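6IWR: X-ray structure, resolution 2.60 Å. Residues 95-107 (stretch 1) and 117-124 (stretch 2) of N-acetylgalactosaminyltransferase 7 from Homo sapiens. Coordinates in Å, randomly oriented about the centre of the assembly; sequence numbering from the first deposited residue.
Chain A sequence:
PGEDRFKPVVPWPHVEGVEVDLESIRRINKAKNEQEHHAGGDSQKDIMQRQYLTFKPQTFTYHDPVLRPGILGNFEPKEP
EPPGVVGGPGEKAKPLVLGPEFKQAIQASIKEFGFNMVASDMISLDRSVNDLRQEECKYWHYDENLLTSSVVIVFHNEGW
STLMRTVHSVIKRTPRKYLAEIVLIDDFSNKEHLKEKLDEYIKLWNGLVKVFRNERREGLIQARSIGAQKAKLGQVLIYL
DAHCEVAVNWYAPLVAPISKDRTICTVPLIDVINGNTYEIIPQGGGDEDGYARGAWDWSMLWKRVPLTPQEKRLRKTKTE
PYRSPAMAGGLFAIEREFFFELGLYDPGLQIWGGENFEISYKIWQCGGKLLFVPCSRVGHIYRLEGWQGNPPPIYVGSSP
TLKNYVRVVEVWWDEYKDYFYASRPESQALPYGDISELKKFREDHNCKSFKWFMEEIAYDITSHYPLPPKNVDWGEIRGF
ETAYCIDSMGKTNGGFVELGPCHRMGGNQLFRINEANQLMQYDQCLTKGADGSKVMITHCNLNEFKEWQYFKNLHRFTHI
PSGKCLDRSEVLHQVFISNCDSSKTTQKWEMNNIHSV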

# COMPACT_ATOMS: atom_id res chain seq x y z
N PRO A 95 7.58 -11.69 23.35
CA PRO A 95 7.22 -10.46 22.63
C PRO A 95 7.03 -9.31 23.61
O PRO A 95 6.54 -9.49 24.73
N LEU A 96 7.46 -8.13 23.19
CA LEU A 96 7.43 -6.92 24.00
C LEU A 96 6.37 -5.99 23.42
O LEU A 96 6.62 -5.27 22.45
N VAL A 97 5.20 -5.98 24.05
CA VAL A 97 4.04 -5.23 23.59
C VAL A 97 3.97 -3.95 24.42
O VAL A 97 3.95 -4.01 25.65
N LEU A 98 3.94 -2.79 23.76
CA LEU A 98 4.02 -1.46 24.37
C LEU A 98 2.75 -0.64 24.17
O LEU A 98 1.72 -1.17 23.74
N GLY A 99 2.84 0.66 24.42
CA GLY A 99 1.82 1.63 24.07
C GLY A 99 0.57 1.35 24.86
O GLY A 99 0.53 0.39 25.63
N PRO A 100 -0.47 2.17 24.67
CA PRO A 100 -0.46 3.27 23.73
C PRO A 100 0.26 4.50 24.25
O PRO A 100 0.36 5.49 23.53
N GLU A 101 0.70 4.49 25.50
CA GLU A 101 1.44 5.65 25.98
C GLU A 101 2.73 5.83 25.21
O GLU A 101 3.32 6.92 25.25
N PHE A 102 3.20 4.79 24.53
CA PHE A 102 4.42 4.87 23.76
C PHE A 102 4.18 5.11 22.27
O PHE A 102 5.15 5.25 21.53
N LYS A 103 2.92 5.14 21.82
CA LYS A 103 2.68 4.99 20.39
C LYS A 103 3.23 6.16 19.59
O LYS A 103 3.68 5.97 18.46
N GLN A 104 3.21 7.37 20.13
CA GLN A 104 3.78 8.48 19.37
C GLN A 104 5.28 8.28 19.18
O GLN A 104 5.80 8.45 18.07
N ALA A 105 5.98 7.84 20.23
CA ALA A 105 7.42 7.64 20.14
C ALA A 105 7.79 6.44 19.28
O ALA A 105 8.87 6.40 18.68
N ILE A 106 6.92 5.42 19.24
CA ILE A 106 7.20 4.26 18.41
C ILE A 106 7.10 4.63 16.93
O ILE A 106 8.01 4.36 16.14
N GLN A 107 5.98 5.23 16.54
CA GLN A 107 5.84 5.61 15.14
C GLN A 107 7.00 6.50 14.71
O GLN A 107 7.57 6.32 13.62
N MET A 117 12.23 1.20 17.43
CA MET A 117 13.45 1.34 18.22
C MET A 117 13.16 1.62 19.69
O MET A 117 14.02 1.35 20.54
N VAL A 118 11.98 2.16 20.02
CA VAL A 118 11.69 2.34 21.44
C VAL A 118 11.61 0.98 22.12
O VAL A 118 12.17 0.78 23.20
N ALA A 119 10.98 0.01 21.45
CA ALA A 119 10.98 -1.36 21.96
C ALA A 119 12.39 -1.92 22.02
O ALA A 119 12.85 -2.36 23.09
N SER A 120 13.13 -1.90 20.90
CA SER A 120 14.48 -2.45 20.90
C SER A 120 15.33 -1.83 22.01
O SER A 120 16.13 -2.53 22.66
N ASP A 121 15.19 -0.52 22.24
CA ASP A 121 16.03 0.15 23.21
C ASP A 121 15.79 -0.32 24.64
O ASP A 121 16.65 -0.09 25.50
N MET A 122 14.66 -0.96 24.96
CA MET A 122 14.46 -1.45 26.32
C MET A 122 14.78 -2.92 26.49
O MET A 122 14.73 -3.42 27.63
N ILE A 123 15.11 -3.63 25.40
CA ILE A 123 15.56 -5.02 25.45
C ILE A 123 17.07 -5.01 25.61
O ILE A 123 17.77 -4.21 24.99
N SER A 124 17.59 -5.85 26.50
CA SER A 124 19.03 -5.90 26.73
C SER A 124 19.79 -6.20 25.44
O SER A 124 19.32 -6.94 24.57

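The contact between the two stretches is apolar at its centre, and no hydrogen bond crosses it. Val 118 carries the largest covered area. Its CA-to-CB bond points toward stretch 1, and its chi1 of -18° lies between the usual wells. Leu 98 points toward stretch 2 in the m, t rotamer. Leu 98 CD1 lies 3.3 Å from Val 118 CG2, a tight methyl contact. The same methyl group of Val 118 meets Ile 106, with Ile 106 CG1 and Val 118 CG2 3.4 Å apart. Ile 106 is also m, t, and its CA-to-CB bond runs sideways. Val 118 CG2 thus sits among side chains from both the loop and the helix of stretch 1.

Ala 119 adds a small, buried surface. Both leucines pack against its methyl group: Leu 98 CD1 is 4.0 Å from Ala 119 CB, and Leu 96 CD1 is 4.3 Å from Ala 119 CB. Leu 96 points toward stretch 2 with both chi angles t. Its CD1 also packs on Ile 123, with Leu 96 CD1 to Ile 123 CG1 at 3.7 Å. Ile 123 is m, t; its CA-to-CB bond runs sideways, but the end of the side chain comes nearer to stretch 1. Between Leu 96 and Leu 98, Val 97 points away and makes no contact, so the extended loop presents alternate side chains.

Met 122 points toward stretch 1 and spans several partners. Its chi1 of 21° and chi3 of 98° are off the wells, while chi2 is t. Met 122 CG is 4.0 Å from Leu 96 CD1, and Met 122 SD is 3.9 Å from Leu 98 CD2. Met 122 CE reaches Phe 102 CE1 at 3.8 Å. The sulfur approaches the ring of Phe 102 obliquely, with Met 122 SD 5.5 Å from the ring centroid. Phe 102 has chi1 in m and also touches Val 118, with Phe 102 CD1 4.4 Å from Val 118 CG2.

Ala 105 lies farther out. Its carbonyl atom O is 3.2 Å from Val 118 CG1, a close contact but not a hydrogen bond. Ala 105 CB is 4.2 Å from Val 118 CG1.

The polar side chains stay outside this packing. Lys 103 and Gln 107 point away from stretch 2, and Glu 101 and Gln 104 are out of reach. On stretch 2, Ser 120 points away, and Ser 120 OG and Asp 121 OD1 are hydrogen-bonded elsewhere in the structure.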

# COMPACT_ATOMS: atom_id res chain seq x y z
CB PRO A 95 5.91 -10.82 21.90
CG PRO A 95 5.48 -12.12 22.40
CD PRO A 95 6.64 -12.79 23.05
CB LEU A 96 8.79 -6.25 23.99
CG LEU A 96 9.17 -5.42 25.20
CD1 LEU A 96 10.20 -4.38 24.79
CD2 LEU A 96 7.96 -4.76 25.85
CB VAL A 97 2.77 -6.09 23.71
CG1 VAL A 97 1.54 -5.36 23.19
CG2 VAL A 97 2.95 -7.39 22.94
CB LEU A 98 5.22 -0.71 23.79
CG LEU A 98 6.63 -1.18 24.13
CD1 LEU A 98 7.67 -0.18 23.64
CD2 LEU A 98 6.77 -1.43 25.62
CB PRO A 100 -1.95 3.59 23.55
CG PRO A 100 -2.65 2.95 24.74
CD PRO A 100 -1.63 2.26 25.58
CB GLU A 101 1.75 5.53 27.47
CG GLU A 101 2.70 4.43 27.78
CD GLU A 101 1.98 3.21 28.31
OE1 GLU A 101 2.47 2.66 29.31
OE2 GLU A 101 0.93 2.80 27.73
CB PHE A 102 5.23 3.57 23.91
CG PHE A 102 5.85 3.39 25.27
CD1 PHE A 102 7.05 4.00 25.57
CD2 PHE A 102 5.24 2.59 26.23
CE1 PHE A 102 7.63 3.83 26.80
CE2 PHE A 102 5.83 2.42 27.47
CZ PHE A 102 7.02 3.03 27.75
CB LYS A 103 1.19 4.79 20.10
CG LYS A 103 0.54 6.02 19.56
CD LYS A 103 -0.72 5.71 18.77
CE LYS A 103 -1.30 7.01 18.13
NZ LYS A 103 -2.72 6.91 17.64
CB GLN A 104 3.46 9.81 20.06
CG GLN A 104 2.57 10.80 19.26
CD GLN A 104 1.36 10.14 18.55
OE1 GLN A 104 0.36 9.77 19.19
NE2 GLN A 104 1.44 10.01 17.22
CB ALA A 105 8.01 7.47 21.55
CB ILE A 106 6.24 3.11 18.73
CG1 ILE A 106 6.54 2.52 20.10
CG2 ILE A 106 6.33 2.05 17.64
CD1 ILE A 106 5.66 1.37 20.43
CB GLN A 107 4.49 6.27 14.92
CG GLN A 107 3.38 5.25 14.77
CD GLN A 107 2.07 5.77 15.30
OE1 GLN A 107 1.89 6.98 15.42
NE2 GLN A 107 1.16 4.86 15.65
CB MET A 117 14.34 2.44 17.66
CG MET A 117 15.04 2.04 16.39
SD MET A 117 16.24 0.69 16.55
CE MET A 117 17.20 1.30 17.93
CB VAL A 118 10.42 3.19 21.66
CG1 VAL A 118 10.05 3.98 20.41
CG2 VAL A 118 9.25 2.36 22.17
CB ALA A 119 10.07 -2.24 21.12
CB SER A 120 15.18 -2.24 19.57
OG SER A 120 16.57 -2.48 19.75
CB ASP A 121 15.85 1.67 23.13
CG ASP A 121 16.59 2.28 21.96
OD1 ASP A 121 17.21 1.52 21.19
OD2 ASP A 121 16.54 3.53 21.82
CB MET A 122 13.03 -1.17 26.81
CG MET A 122 11.99 -0.93 25.78
SD MET A 122 10.43 -0.51 26.61
CE MET A 122 10.45 1.28 26.52
CB ILE A 123 15.12 -5.77 24.18
CG1 ILE A 123 13.60 -5.61 23.96
CG2 ILE A 123 15.56 -7.25 24.23
CD1 ILE A 123 13.03 -6.26 22.69
CB SER A 124 19.37 -6.97 27.78
OG SER A 124 20.77 -7.18 27.86